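Side-chain contacts in molybdopterin-guanine dinucleotide biosynthesis adapter protein (Escherichia coli, PDB 1NP6), which binds GTP, hydrolyses it weakly, and may act as an adapter for efficient synthesis and use of the molybdopterin guanine dinucleotide form of the molybdenum cofactor: residues 27-32 with 160-165; 126-131 with 144-149. All blocks are in the same frame, centred on the assembly; numbering follows the deposited sequence.

Contact 1. Residues 27-32 with 160-165; sequences IPALCA and GLADFV
Leu-30 is the bump of this helix pair, and the hollow that takes it lies between Ala-162 and Val-165, one turn apart on helix 158-170. Its CB leaves the helix at a slant to the partner, but with CG anti to the carbonyl carbon (chi1 -69°) and the chain extended beyond, CD2 reaches across. Leu-30 CD2 meets Ala-162 CB at 4.2 Å. Val-165 CG1 lies 4.3 Å from Leu-30 CD2, so a single branch fills the notch, touching one methyl from each side chain. Beside it the two helices present small residues to each other: Ala-29 CB and Ala-162 CB face one another at 4.3 Å. Where these alanines meet, neither backbone is held off by a long side chain, and the CA atoms of Leu-30 and Ala-162 come within 6.0 Å. The axes of segments 27-32 and 160-165 approach to 9.6 Å and cross at -59°. No hydrogen bond links the segments; the side chains meet carbon to carbon, with Leu-30 CD2 also lying by the backbone oxygen of Ala-162. All four touching residues are buried. On the sheet side, Leu-30 and Val-165 both rest on Leu-103 of strand 103-107. This is the layer of helices on one face of a parallel sheet, as in the P-loop NTPase fold, with helix 19-32 being the one that follows the Walker A loop.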
# COMPACT_ATOMS: atom_id res chain seq x y z
N ILE B 27 17.84 6.71 9.14
CA ILE B 27 16.49 7.25 8.97
C ILE B 27 16.04 8.12 10.18
O ILE B 27 15.59 9.25 9.99
CB ILE B 27 15.47 6.12 8.62
CG1 ILE B 27 15.67 5.67 7.15
CG2 ILE B 27 14.02 6.58 8.81
CD1 ILE B 27 15.05 4.30 6.81
N PRO B 28 16.19 7.63 11.40
CA PRO B 28 15.92 8.47 12.58
C PRO B 28 16.73 9.77 12.58
O PRO B 28 16.16 10.82 12.88
CB PRO B 28 16.33 7.58 13.78
CG PRO B 28 16.20 6.18 13.27
CD PRO B 28 16.55 6.24 11.78
N ALA B 29 18.02 9.67 12.26
CA ALA B 29 18.92 10.80 12.21
C ALA B 29 18.48 11.84 11.17
O ALA B 29 18.56 13.05 11.42
CB ALA B 29 20.33 10.34 11.94
N LEU B 30 18.03 11.37 10.02
CA LEU B 30 17.46 12.27 9.02
C LEU B 30 16.19 12.96 9.55
O LEU B 30 16.02 14.17 9.42
CB LEU B 30 17.18 11.52 7.71
CG LEU B 30 18.41 11.05 6.90
CD1 LEU B 30 18.01 10.14 5.74
CD2 LEU B 30 19.28 12.22 6.41
N CYS B 31 15.29 12.16 10.15
CA CYS B 31 14.03 12.66 10.67
C CYS B 31 14.26 13.73 11.75
O CYS B 31 13.49 14.68 11.86
CB CYS B 31 13.21 11.50 11.26
SG CYS B 31 12.35 10.47 10.07
N ALA B 32 15.33 13.57 12.52
CA ALA B 32 15.69 14.54 13.57
C ALA B 32 16.02 15.93 13.01
O ALA B 32 15.80 16.93 13.68
CB ALA B 32 16.84 14.03 14.41
N GLY B 160 27.66 12.11 10.56
CA GLY B 160 28.46 12.56 9.44
C GLY B 160 27.80 12.16 8.12
O GLY B 160 27.76 12.96 7.18
N LEU B 161 27.29 10.93 8.07
CA LEU B 161 26.55 10.39 6.92
C LEU B 161 25.26 11.20 6.65
O LEU B 161 24.96 11.54 5.51
CB LEU B 161 26.25 8.90 7.14
CG LEU B 161 25.56 8.10 6.02
CD1 LEU B 161 26.27 8.29 4.66
CD2 LEU B 161 25.48 6.63 6.38
N ALA B 162 24.52 11.52 7.71
CA ALA B 162 23.33 12.35 7.60
C ALA B 162 23.66 13.76 7.07
O ALA B 162 22.87 14.33 6.32
CB ALA B 162 22.58 12.43 8.97
N ASP B 163 24.82 14.29 7.44
CA ASP B 163 25.27 15.59 6.96
C ASP B 163 25.56 15.53 5.46
O ASP B 163 25.23 16.46 4.73
CB ASP B 163 26.54 16.05 7.68
CG ASP B 163 26.29 16.50 9.12
OD1 ASP B 163 25.12 16.59 9.53
OD2 ASP B 163 27.21 16.78 9.90
N PHE B 164 26.18 14.44 5.02
CA PHE B 164 26.58 14.27 3.62
C PHE B 164 25.35 14.14 2.70
O PHE B 164 25.35 14.64 1.56
CB PHE B 164 27.53 13.08 3.46
CG PHE B 164 27.90 12.77 2.03
CD1 PHE B 164 29.02 13.35 1.45
CD2 PHE B 164 27.11 11.90 1.27
CE1 PHE B 164 29.35 13.08 0.11
CE2 PHE B 164 27.43 11.63 -0.05
CZ PHE B 164 28.56 12.22 -0.63
N VAL B 165 24.33 13.45 3.21
CA VAL B 165 23.07 13.30 2.49
C VAL B 165 22.35 14.65 2.37
O VAL B 165 21.95 15.04 1.28
CB VAL B 165 22.16 12.18 3.07
CG1 VAL B 165 20.78 12.14 2.39
CG2 VAL B 165 22.83 10.81 3.01

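Contact 2. Residues 126-131 with 144-149; sequences HRPEEL and VPLNLD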
# COMPACT_ATOMS: atom_id res chain seq x y z
N HIS B 126 35.47 -9.79 1.80
CA HIS B 126 35.76 -9.32 0.44
C HIS B 126 36.95 -8.36 0.41
O HIS B 126 37.14 -7.54 1.32
CB HIS B 126 34.57 -8.58 -0.14
CG HIS B 126 33.33 -9.41 -0.26
ND1 HIS B 126 33.06 -10.20 -1.36
CD2 HIS B 126 32.26 -9.54 0.57
CE1 HIS B 126 31.89 -10.79 -1.20
NE2 HIS B 126 31.39 -10.41 -0.04
N ARG B 127 37.74 -8.44 -0.66
CA ARG B 127 38.82 -7.48 -0.90
C ARG B 127 38.24 -6.18 -1.48
O ARG B 127 37.26 -6.22 -2.23
CB ARG B 127 39.86 -8.09 -1.83
CG ARG B 127 40.95 -8.88 -1.10
CD ARG B 127 41.50 -10.07 -1.88
NE ARG B 127 42.29 -10.96 -1.03
CZ ARG B 127 43.60 -11.20 -1.17
NH1 ARG B 127 44.29 -10.62 -2.15
NH2 ARG B 127 44.22 -12.02 -0.33
N PRO B 128 38.84 -5.03 -1.16
CA PRO B 128 38.31 -3.73 -1.61
C PRO B 128 38.40 -3.61 -3.13
O PRO B 128 37.60 -2.90 -3.74
CB PRO B 128 39.25 -2.72 -0.96
CG PRO B 128 39.94 -3.47 0.13
CD PRO B 128 40.09 -4.87 -0.39
N GLU B 129 39.36 -4.31 -3.72
CA GLU B 129 39.57 -4.32 -5.17
C GLU B 129 38.37 -4.88 -5.91
O GLU B 129 38.20 -4.59 -7.10
CB GLU B 129 40.83 -5.13 -5.52
CG GLU B 129 42.14 -4.51 -5.06
CD GLU B 129 42.55 -4.93 -3.65
OE1 GLU B 129 42.12 -6.00 -3.17
OE2 GLU B 129 43.32 -4.18 -3.00
N GLU B 130 37.54 -5.67 -5.23
CA GLU B 130 36.36 -6.26 -5.87
C GLU B 130 35.09 -5.38 -5.81
O GLU B 130 34.03 -5.80 -6.30
CB GLU B 130 36.10 -7.71 -5.41
CG GLU B 130 35.85 -7.91 -3.92
CD GLU B 130 35.69 -9.37 -3.52
OE1 GLU B 130 36.59 -9.91 -2.84
OE2 GLU B 130 34.66 -9.98 -3.88
N LEU B 131 35.20 -4.18 -5.25
CA LEU B 131 34.11 -3.20 -5.29
C LEU B 131 33.85 -2.69 -6.71
O LEU B 131 34.78 -2.27 -7.41
CB LEU B 131 34.42 -2.00 -4.39
CG LEU B 131 34.21 -2.13 -2.88
CD1 LEU B 131 34.76 -0.90 -2.18
CD2 LEU B 131 32.75 -2.36 -2.53
N VAL B 144 37.39 1.21 6.69
CA VAL B 144 38.83 1.33 6.45
C VAL B 144 39.09 2.45 5.45
O VAL B 144 38.27 2.70 4.56
CB VAL B 144 39.46 0.01 5.93
CG1 VAL B 144 39.59 -1.02 7.05
CG2 VAL B 144 38.69 -0.56 4.74
N PRO B 145 40.23 3.13 5.58
CA PRO B 145 40.56 4.22 4.66
C PRO B 145 40.72 3.62 3.27
O PRO B 145 41.33 2.55 3.12
CB PRO B 145 41.89 4.76 5.21
CG PRO B 145 42.48 3.62 5.92
CD PRO B 145 41.31 2.91 6.56
N LEU B 146 40.12 4.25 2.28
CA LEU B 146 40.39 3.93 0.89
C LEU B 146 40.76 5.28 0.26
O LEU B 146 40.28 6.34 0.71
CB LEU B 146 39.19 3.27 0.20
CG LEU B 146 38.56 1.98 0.79
CD1 LEU B 146 37.11 1.78 0.38
CD2 LEU B 146 39.37 0.73 0.47
N ASN B 147 41.66 5.26 -0.71
CA ASN B 147 41.92 6.45 -1.51
C ASN B 147 41.12 6.30 -2.78
O ASN B 147 41.34 5.36 -3.56
CB ASN B 147 43.42 6.65 -1.79
CG ASN B 147 43.71 7.95 -2.55
OD1 ASN B 147 43.38 9.05 -2.09
ND2 ASN B 147 44.34 7.82 -3.71
N LEU B 148 40.15 7.19 -2.97
CA LEU B 148 39.13 6.96 -4.00
C LEU B 148 38.90 8.12 -4.95
O LEU B 148 39.30 9.26 -4.70
CB LEU B 148 37.79 6.57 -3.35
CG LEU B 148 37.66 5.15 -2.79
CD1 LEU B 148 36.36 5.01 -2.01
CD2 LEU B 148 37.74 4.09 -3.87
N ASP B 149 38.23 7.81 -6.06
CA ASP B 149 37.71 8.80 -7.00
C ASP B 149 36.58 9.63 -6.36
O ASP B 149 36.54 10.86 -6.51
CB ASP B 149 37.20 8.11 -8.27
CG ASP B 149 37.32 6.59 -8.20
OD1 ASP B 149 38.42 6.05 -8.46
OD2 ASP B 149 36.37 5.84 -7.88
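Leu-146 lays its CD2 methyl against the Pro-128 ring, meeting CB at 3.7 Å, the closest approach between the two segments. Its other methyl turns to Leu-131, where CD1 of Leu-146 and CD1 of Leu-131 lie 4.4 Å apart in a looser touch. The fork of one leucine therefore spans two residues of the opposite loop. Leu-146 has CG beside its backbone N and anti to the carbonyl carbon (chi1 -56°), which carries the fork out to both partners. The backbones stay well apart, with 8.3 Å between Pro-128 CA and Leu-146 CA, and no hydrogen bond joins the two segments.

Pro-128 and Leu-131 both send their side chains off the backbone toward 144-149. The short 3-10 turn 128-130 is closed by Leu-131 N bonding to Pro-128 O at 3.1 Å. On the far side of this turn, Glu-130 folds back over the residues before it. Its OE2 accepts a nearly straight hydrogen bond from His-126 ND1 (3.0 Å), lying close to the imidazole plane, although the nitrogen comes from well above the carboxylate plane. OE1 takes the amide of Arg-127, with N to OE1 at 2.9 Å, so the carboxylate holds both residues just before the turn. His-126 also stacks on Trp-14.

Leu-131 packs on Trp-14 too, its side chain about 7 Å from that of Thr-17, inferred to bind GTP, so the patch lies beside the P-loop without touching Thr-17. It forms where the loops after strands 116-120 and 137-142 meet over these neighbouring inner strands: Pro-128 and Leu-131 rest on Phe-120, Leu-146 on Val-140.

How the contacts relate
From the N terminus the chain runs through strand 8-12 and the P-loop into helix 19-32, whose last turns wait for a partner more than a hundred residues later. Contact 1 closes that long loop when helix 158-170, near the C terminus, packs beside it. Contact 2 is nested inside: it closes a short excursion in which the chain leaves loop 126-131, passes along strand 137-142 and returns in loop 144-149. Contacts 1 and 2 do not touch: their centres are 24 Å apart, and the nearest atoms of contacts 1 and 2 are about 10 Å apart. Contact 1 joins helices over the sheet, whereas contact 2 joins loops between its successive strands 116-120, 137-142 and 151-154.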